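Local coordinates for protein predicted component of a thermophile-specific DNA repair system, contains a RAMP domain (Methanopyrus kandleri, PDB 4N0L) that probably binds crRNA as the Csm3 subunit of a type III-A CRISPR antiviral complex, built on an RRM-like RAMP fold with a bound zinc ion, at residues 178-183 / 308-313; 36-41 / 216-221. All coordinates share one frame; numbering follows the deposited sequence.

Both contacts lie on the same flank of the chain, with centres about 17 Å apart, and neither is near the zinc site. They touch through H178 of contact 1 and D41 of contact 2. Each is partly buried and small. Contact 1 is wholly polar: a carboxylate from the loop 308-313 meets the start of helix 181-191. Contact 2 joins two short strand regions by one valine pair and one long salt bridge, so its chemistry changes from apolar in the buried part to charged where the residues are partly exposed. Helix 181-191 is common to both: contact 1 holds its first turn, and V218 of contact 2 packs on its F188.

Contact 1. Residues 178-183 / 308-313; sequences HPTTYT and LSDLEA
D310 turns its CG anti to its own carbonyl carbon (chi1 -59°), which sends the carboxylate across to T181. T181 has the matching first torsion, with OG1 beside its own backbone N. This puts the hydroxyl on the same side as the N-H, and both meet the one carboxylate. The main bond runs from T181 N to D310 OD2, 2.7 Å long and nearly straight at 173°. The N-H comes to the syn side of OD2, 23° out of the carboxylate plane. The hydroxyl is held less well: T181 OG1 gives a weak bond of 3.1 Å to D310 OD1. The two oxygens thus take different donors of one residue. A water accepts from Y182 N at 2.8 Å and lies 3.2 Å from D310 OD1, to which it may donate.

T180 sits at the N-cap position of helix 181-191, and the carboxylate lies close against its backbone and side chain. D310 OD2 is 3.4 Å from T180 CA and also 3.4 Å from T180 CB. The T180 hydroxyl turns to other partners, with a hydrogen bond to T306 OG1 in the chain leading to 308-313. T180 also bonds through its backbone to R223 of strand 223-231. The helix start is thereby tied to strand 223-231 of the five-stranded antiparallel sheet and to the loop that leads to strand 314-316.

D310 is not the N-cap residue, but it supplies an acceptor to the first N-H of the helix from a distant part of the sequence. The water may extend this to the second N-H. A negative charge at the positive end of a helix dipole should be favourable, and these donors would probably keep D310 ionised.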
loop_
_atom_site.group_PDB
_atom_site.type_symbol
_atom_site.label_atom_id
_atom_site.label_comp_id
_atom_site.label_asym_id
_atom_site.label_seq_id
_atom_site.Cartn_x
_atom_site.Cartn_y
_atom_site.Cartn_z
ATOM N N HIS A 178 -7.773 -9.962 9.441
ATOM C CA HIS A 178 -8.144 -10.720 10.628
ATOM C C HIS A 178 -7.508 -12.103 10.577
ATOM O O HIS A 178 -7.200 -12.601 9.495
ATOM C CB HIS A 178 -9.669 -10.828 10.738
ATOM C CG HIS A 178 -10.348 -9.529 11.034
ATOM N ND1 HIS A 178 -10.581 -9.086 12.320
ATOM C CD2 HIS A 178 -10.842 -8.567 10.217
ATOM C CE1 HIS A 178 -11.190 -7.917 12.281
ATOM N NE2 HIS A 178 -11.360 -7.578 11.011
ATOM N N PRO A 179 -7.311 -12.734 11.744
ATOM C CA PRO A 179 -6.707 -14.070 11.732
ATOM C C PRO A 179 -7.578 -15.087 10.999
ATOM O O PRO A 179 -8.803 -15.048 11.114
ATOM C CB PRO A 179 -6.585 -14.418 13.221
ATOM C CG PRO A 179 -7.569 -13.539 13.911
ATOM C CD PRO A 179 -7.625 -12.276 13.109
ATOM N N THR A 180 -6.944 -15.967 10.229
ATOM C CA THR A 180 -7.664 -17.000 9.494
ATOM C C THR A 180 -8.168 -18.068 10.458
ATOM O O THR A 180 -7.704 -18.147 11.596
ATOM C CB THR A 180 -6.780 -17.658 8.415
ATOM O OG1 THR A 180 -5.730 -18.407 9.041
ATOM C CG2 THR A 180 -6.170 -16.600 7.505
ATOM N N THR A 181 -9.130 -18.868 10.009
ATOM C CA THR A 181 -9.668 -19.958 10.819
ATOM C C THR A 181 -8.557 -20.896 11.287
ATOM O O THR A 181 -8.544 -21.329 12.440
ATOM C CB THR A 181 -10.729 -20.764 10.041
ATOM O OG1 THR A 181 -11.867 -19.932 9.787
ATOM C CG2 THR A 181 -11.172 -21.985 10.831
ATOM N N TYR A 182 -7.619 -21.191 10.390
ATOM C CA TYR A 182 -6.444 -21.990 10.730
ATOM C C TYR A 182 -5.654 -21.351 11.870
ATOM O O TYR A 182 -5.174 -22.038 12.767
ATOM C CB TYR A 182 -5.545 -22.175 9.506
ATOM C CG TYR A 182 -4.141 -22.636 9.836
ATOM C CD1 TYR A 182 -3.876 -23.973 10.111
ATOM C CD2 TYR A 182 -3.079 -21.739 9.863
ATOM C CE1 TYR A 182 -2.596 -24.401 10.411
ATOM C CE2 TYR A 182 -1.793 -22.160 10.159
ATOM C CZ TYR A 182 -1.558 -23.492 10.434
ATOM O OH TYR A 182 -0.281 -23.917 10.731
ATOM N N THR A 183 -5.515 -20.032 11.824
ATOM C CA THR A 183 -4.752 -19.312 12.834
ATOM C C THR A 183 -5.442 -19.394 14.199
ATOM O O THR A 183 -4.783 -19.532 15.231
ATOM C CB THR A 183 -4.543 -17.839 12.420
ATOM O OG1 THR A 183 -3.696 -17.787 11.267
ATOM C CG2 THR A 183 -3.900 -17.038 13.537
ATOM N N LEU A 308 -7.620 -18.851 2.042
ATOM C CA LEU A 308 -8.472 -19.256 0.929
ATOM C C LEU A 308 -9.587 -20.204 1.366
ATOM O O LEU A 308 -10.672 -20.195 0.786
ATOM C CB LEU A 308 -7.636 -19.900 -0.178
ATOM C CG LEU A 308 -6.588 -18.989 -0.827
ATOM C CD1 LEU A 308 -5.974 -19.652 -2.050
ATOM C CD2 LEU A 308 -7.164 -17.620 -1.184
ATOM N N SER A 309 -9.327 -21.006 2.393
ATOM C CA SER A 309 -10.323 -21.960 2.877
ATOM C C SER A 309 -11.473 -21.279 3.615
ATOM O O SER A 309 -12.536 -21.871 3.795
ATOM C CB SER A 309 -9.670 -23.000 3.794
ATOM O OG SER A 309 -8.760 -23.821 3.083
ATOM N N ASP A 310 -11.263 -20.035 4.031
ATOM C CA ASP A 310 -12.287 -19.288 4.757
ATOM C C ASP A 310 -13.205 -18.519 3.815
ATOM O O ASP A 310 -14.195 -17.932 4.249
ATOM C CB ASP A 310 -11.644 -18.315 5.748
ATOM C CG ASP A 310 -10.769 -19.014 6.768
ATOM O OD1 ASP A 310 -10.868 -20.251 6.890
ATOM O OD2 ASP A 310 -9.986 -18.323 7.455
ATOM N N LEU A 311 -12.833 -18.519 2.545
ATOM C CA LEU A 311 -13.499 -17.729 1.531
ATOM C C LEU A 311 -14.450 -18.530 0.668
ATOM O O LEU A 311 -14.166 -19.644 0.268
ATOM C CB LEU A 311 -12.464 -17.070 0.625
ATOM C CG LEU A 311 -12.015 -15.656 0.959
ATOM C CD1 LEU A 311 -12.124 -15.398 2.443
ATOM C CD2 LEU A 311 -10.606 -15.410 0.467
ATOM N N GLU A 312 -15.584 -17.921 0.378
ATOM C CA GLU A 312 -16.467 -18.381 -0.668
ATOM C C GLU A 312 -15.947 -17.748 -1.952
ATOM O O GLU A 312 -15.313 -16.706 -1.918
ATOM C CB GLU A 312 -17.893 -17.940 -0.368
ATOM C CG GLU A 312 -18.950 -19.007 -0.585
ATOM C CD GLU A 312 -18.688 -20.292 0.176
ATOM O OE1 GLU A 312 -19.213 -20.439 1.294
ATOM O OE2 GLU A 312 -17.977 -21.168 -0.351
ATOM N N ALA A 313 -16.182 -18.387 -3.081
ATOM C CA ALA A 313 -15.644 -17.882 -4.331
ATOM C C ALA A 313 -16.332 -16.603 -4.791
ATOM O O ALA A 313 -17.522 -16.423 -4.600
ATOM C CB ALA A 313 -15.716 -18.944 -5.407
HETATM O O HOH W 1 -7.774 -20.945 7.588
#

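Contact 2. Residues 36-41 / 216-221; sequences NPVIRD and ERVPKG
V38 and V218 meet through one methyl each, V38 CG1 to V218 CG2 at 3.9 Å. Their side chains approach at a slant, and both residues are buried. R40 reaches E216 where both are partly exposed. The R40 chain leaves with CG anti to the backbone N (chi1 -169°), then bends at chi2 and chi3, which carries the guanidinium over to the other segment. E216 OE1 lies at the edge of the guanidinium, near its plane, 3.4 Å from R40 NH2. This is a salt bridge with a weak hydrogen bond, and the two flat groups are turned 55° apart.

Both charged groups have further partners. R40 NH1 bonds to the carbonyl O of G45, and E216 OE2 to the T195 hydroxyl. E216 OE1 also has a bond outside the two segments. The link between the two charged groups stays long. E216 is poorly ordered, consistent with a loose grip.

N36 settles the start of its segment. Its OD1 accepts from V38 N at 3.2 Å, closing an Asx turn, with the N-H well above the carbonyl plane. Its ND2 gives to the carbonyls of R21 and G23. The backbone of V38 bonds to G23, and that of V218 to T20.

Strand 217-218 pairs with strand 20-21, and strand 39-40 with strand 47-48. The two valines meet between these two-stranded antiparallel pairs, and both touch T20 and P47. V218 also rests on F188 of helix 181-191, and P219 touches V187, F188 and A191 of the same helix.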
loop_
_atom_site.group_PDB
_atom_site.type_symbol
_atom_site.label_atom_id
_atom_site.label_comp_id
_atom_site.label_asym_id
_atom_site.label_seq_id
_atom_site.Cartn_x
_atom_site.Cartn_y
_atom_site.Cartn_z
ATOM N N ASN A 36 3.220 -0.165 16.943
ATOM C CA ASN A 36 2.754 -1.525 16.666
ATOM C C ASN A 36 1.316 -1.545 16.154
ATOM O O ASN A 36 0.382 -1.261 16.903
ATOM C CB ASN A 36 2.876 -2.404 17.915
ATOM C CG ASN A 36 2.378 -3.823 17.685
ATOM O OD1 ASN A 36 2.375 -4.320 16.557
ATOM N ND2 ASN A 36 1.962 -4.487 18.761
ATOM N N PRO A 37 1.136 -1.893 14.870
ATOM C CA PRO A 37 -0.173 -1.882 14.208
ATOM C C PRO A 37 -1.075 -3.037 14.634
ATOM O O PRO A 37 -2.291 -2.964 14.444
ATOM C CB PRO A 37 0.189 -2.005 12.728
ATOM C CG PRO A 37 1.460 -2.783 12.731
ATOM C CD PRO A 37 2.209 -2.333 13.958
ATOM N N VAL A 38 -0.488 -4.083 15.206
ATOM C CA VAL A 38 -1.265 -5.225 15.672
ATOM C C VAL A 38 -2.038 -4.840 16.924
ATOM O O VAL A 38 -1.452 -4.580 17.974
ATOM C CB VAL A 38 -0.372 -6.444 15.971
ATOM C CG1 VAL A 38 -1.211 -7.597 16.501
ATOM C CG2 VAL A 38 0.385 -6.863 14.722
ATOM N N ILE A 39 -3.360 -4.791 16.808
ATOM C CA ILE A 39 -4.203 -4.343 17.911
ATOM C C ILE A 39 -5.375 -5.285 18.153
ATOM O O ILE A 39 -5.671 -6.151 17.331
ATOM C CB ILE A 39 -4.750 -2.919 17.661
ATOM C CG1 ILE A 39 -5.624 -2.895 16.405
ATOM C CG2 ILE A 39 -3.613 -1.918 17.528
ATOM C CD1 ILE A 39 -6.385 -1.596 16.220
ATOM N N ARG A 40 -6.032 -5.112 19.295
ATOM C CA ARG A 40 -7.181 -5.930 19.661
ATOM C C ARG A 40 -8.449 -5.446 18.968
ATOM O O ARG A 40 -8.733 -4.248 18.937
ATOM C CB ARG A 40 -7.384 -5.916 21.178
ATOM C CG ARG A 40 -8.385 -6.940 21.685
ATOM C CD ARG A 40 -7.805 -8.340 21.709
ATOM N NE ARG A 40 -6.905 -8.541 22.841
ATOM C CZ ARG A 40 -6.528 -9.733 23.292
ATOM N NH1 ARG A 40 -6.978 -10.839 22.715
ATOM N NH2 ARG A 40 -5.704 -9.821 24.329
ATOM N N ASP A 41 -9.204 -6.385 18.408
ATOM C CA ASP A 41 -10.481 -6.067 17.785
ATOM C C ASP A 41 -11.586 -6.113 18.833
ATOM O O ASP A 41 -11.837 -7.162 19.425
ATOM C CB ASP A 41 -10.787 -7.038 16.645
ATOM C CG ASP A 41 -12.138 -6.783 16.003
ATOM O OD1 ASP A 41 -12.600 -7.648 15.229
ATOM O OD2 ASP A 41 -12.744 -5.729 16.285
ATOM N N GLU A 216 -1.005 -11.168 26.573
ATOM C CA GLU A 216 -1.113 -12.129 25.480
ATOM C C GLU A 216 -0.417 -11.605 24.234
ATOM O O GLU A 216 -0.374 -10.401 23.987
ATOM C CB GLU A 216 -2.576 -12.443 25.170
ATOM C CG GLU A 216 -3.260 -13.313 26.206
ATOM C CD GLU A 216 -4.686 -13.666 25.836
ATOM O OE1 GLU A 216 -5.162 -13.163 24.801
ATOM O OE2 GLU A 216 -5.343 -14.413 26.595
ATOM N N ARG A 217 0.098 -12.532 23.438
ATOM C CA ARG A 217 0.898 -12.218 22.266
ATOM C C ARG A 217 0.359 -12.933 21.037
ATOM O O ARG A 217 -0.426 -13.872 21.155
ATOM C CB ARG A 217 2.346 -12.619 22.516
ATOM C CG ARG A 217 3.038 -11.778 23.558
ATOM C CD ARG A 217 4.459 -12.246 23.738
ATOM N NE ARG A 217 5.261 -12.026 22.544
ATOM C CZ ARG A 217 5.817 -10.862 22.235
ATOM N NH1 ARG A 217 5.639 -9.816 23.032
ATOM N NH2 ARG A 217 6.540 -10.742 21.132
ATOM N N VAL A 218 0.765 -12.477 19.860
ATOM C CA VAL A 218 0.421 -13.168 18.623
ATOM C C VAL A 218 1.588 -14.072 18.231
ATOM O O VAL A 218 2.675 -13.581 17.940
ATOM C CB VAL A 218 0.117 -12.180 17.483
ATOM C CG1 VAL A 218 -0.337 -12.926 16.242
ATOM C CG2 VAL A 218 -0.940 -11.187 17.921
ATOM N N PRO A 219 1.372 -15.397 18.236
ATOM C CA PRO A 219 2.461 -16.346 17.969
ATOM C C PRO A 219 3.038 -16.220 16.566
ATOM O O PRO A 219 2.337 -15.826 15.635
ATOM C CB PRO A 219 1.796 -17.717 18.147
ATOM C CG PRO A 219 0.559 -17.455 18.935
ATOM C CD PRO A 219 0.110 -16.079 18.567
ATOM N N LYS A 220 4.318 -16.549 16.429
ATOM C CA LYS A 220 4.961 -16.622 15.125
ATOM C C LYS A 220 4.262 -17.688 14.281
ATOM O O LYS A 220 3.878 -18.735 14.797
ATOM C CB LYS A 220 6.453 -16.927 15.290
ATOM C CG LYS A 220 7.109 -17.625 14.120
ATOM C CD LYS A 220 8.558 -17.943 14.426
ATOM C CE LYS A 220 9.195 -18.730 13.297
ATOM N NZ LYS A 220 10.672 -18.834 13.458
ATOM N N GLY A 221 4.078 -17.414 12.995
ATOM C CA GLY A 221 3.385 -18.339 12.117
ATOM C C GLY A 221 1.909 -18.022 11.967
ATOM O O GLY A 221 1.213 -18.639 11.158
#